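Local coordinates for hemoglobin subunit beta (Isurus oxyrinchus, PDB 3MKB), which binds haem as the beta subunit of a tetrameric shark hemoglobin and probably carries oxygen in the blood, at residues R8-I11 with V12-F16. Numbering follows the deposited sequence.
Sequences RDEI and VKTFF
Lys13 and Asp9, one turn apart on helix 5-17, the A helix of the globin fold, close an i to i+4 salt bridge on its partly exposed side. The lysine side chain leaves the backbone with CB 3.3 Å from Asp9 O. CG passes close beside Asp9 OD1, 3.2 Å away; CD and CE continue beside that oxygen, and bends at chi2 (-65°) and chi4 (41°) curl the chain until NZ stands 2.7 Å from OD1, on its syn lone pair. Asp9 meets it by setting CG anti to its own backbone N (chi1 177°), which places the carboxylate beside its own carbonyl carbon, where OD1 can meet the Lys13 chain one turn on. A short acid suits this place because a long, flexible lysine can fold back to it. With an alanine here, the Lys13 ammonium would probably lose its mate and its methylene chain be set free to turn.

The backbone of the same two residues is joined too, Lys13 N to Asp9 O. One residue further along, Thr14 takes a double hold on Glu10 O: OG1 lies 2.8 Å from it and the amide N 3.3 Å, reaching the carbonyl from opposite faces of its plane. Threonine suits this turn, since its hydroxyl also bonds to Lys108. Ile11 and Phe15 lie side by side, CG2 4.1 Å from CD1, both packing on Val65, with Phe15 also on Trp120 and Ile11 on Phe123.

The solvent-facing Asp9–Lys13 pair is probably weakened by screening and adds only modestly to helix stability, whereas Lys108 and Trp120 hold the Glu10 carboxylate at the edge of the core and, with buried Thr14, tie helix 5-17 to helices 93-108 and 114-132.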
# COMPACT_ATOMS: atom_id res chain seq x y z
N ARG B 8 -2.40 1.36 26.92
CA ARG B 8 -1.44 2.19 27.63
C ARG B 8 -0.45 1.38 28.43
O ARG B 8 0.74 1.70 28.47
CB ARG B 8 -2.17 3.12 28.61
CG ARG B 8 -3.07 4.09 27.93
CD ARG B 8 -3.83 4.90 29.00
NE ARG B 8 -4.66 5.88 28.34
CZ ARG B 8 -4.27 7.10 27.98
NH1 ARG B 8 -5.13 7.88 27.34
NH2 ARG B 8 -3.05 7.53 28.23
N ASP B 9 -0.95 0.36 29.13
CA ASP B 9 -0.12 -0.37 30.07
C ASP B 9 0.87 -1.24 29.27
O ASP B 9 2.05 -1.37 29.60
CB ASP B 9 -0.97 -1.25 31.01
CG ASP B 9 -0.14 -2.07 31.95
OD1 ASP B 9 0.42 -1.52 32.92
OD2 ASP B 9 -0.04 -3.29 31.72
N GLU B 10 0.38 -1.79 28.19
CA GLU B 10 1.24 -2.71 27.44
C GLU B 10 2.46 -1.91 26.91
O GLU B 10 3.58 -2.32 27.08
CB GLU B 10 0.46 -3.38 26.28
CG GLU B 10 1.45 -3.92 25.15
CD GLU B 10 2.28 -5.14 25.59
OE1 GLU B 10 3.25 -5.55 24.85
OE2 GLU B 10 2.01 -5.65 26.71
N ILE B 11 2.20 -0.78 26.28
CA ILE B 11 3.26 0.12 25.77
C ILE B 11 4.12 0.64 26.90
O ILE B 11 5.36 0.62 26.83
CB ILE B 11 2.67 1.31 24.90
CG1 ILE B 11 1.71 0.74 23.81
CG2 ILE B 11 3.83 2.36 24.40
CD1 ILE B 11 0.77 1.72 23.24
N VAL B 12 3.47 1.11 27.98
CA VAL B 12 4.21 1.85 29.00
C VAL B 12 5.14 0.94 29.75
O VAL B 12 6.30 1.30 30.01
CB VAL B 12 3.27 2.56 30.03
CG1 VAL B 12 4.10 3.39 31.01
CG2 VAL B 12 2.37 3.48 29.32
N LYS B 13 4.64 -0.24 30.11
CA LYS B 13 5.46 -1.24 30.85
C LYS B 13 6.63 -1.73 30.01
O LYS B 13 7.70 -2.04 30.53
CB LYS B 13 4.63 -2.42 31.35
CG LYS B 13 3.49 -2.05 32.43
CD LYS B 13 4.12 -1.53 33.76
CE LYS B 13 3.06 -1.27 34.88
NZ LYS B 13 1.98 -2.37 34.96
N THR B 14 6.38 -1.92 28.72
CA THR B 14 7.44 -2.34 27.80
C THR B 14 8.60 -1.31 27.77
O THR B 14 9.76 -1.69 28.00
CB THR B 14 6.89 -2.64 26.42
OG1 THR B 14 5.94 -3.72 26.51
CG2 THR B 14 8.05 -3.10 25.44
N PHE B 15 8.29 -0.02 27.59
CA PHE B 15 9.31 1.02 27.60
C PHE B 15 9.99 1.20 28.97
O PHE B 15 11.13 1.61 29.06
CB PHE B 15 8.74 2.35 27.06
CG PHE B 15 8.83 2.46 25.54
CD1 PHE B 15 7.89 1.85 24.73
CD2 PHE B 15 9.93 3.06 24.95
CE1 PHE B 15 8.02 1.91 23.35
CE2 PHE B 15 10.08 3.11 23.61
CZ PHE B 15 9.11 2.52 22.79
N PHE B 16 9.25 0.91 30.02
CA PHE B 16 9.79 1.01 31.35
C PHE B 16 10.90 -0.02 31.62
O PHE B 16 11.87 0.32 32.26
CB PHE B 16 8.66 0.83 32.38
CG PHE B 16 9.13 0.95 33.79
CD1 PHE B 16 9.59 2.18 34.26
CD2 PHE B 16 9.20 -0.14 34.60
CE1 PHE B 16 10.02 2.29 35.50
CE2 PHE B 16 9.64 -0.01 35.86
CZ PHE B 16 10.05 1.22 36.30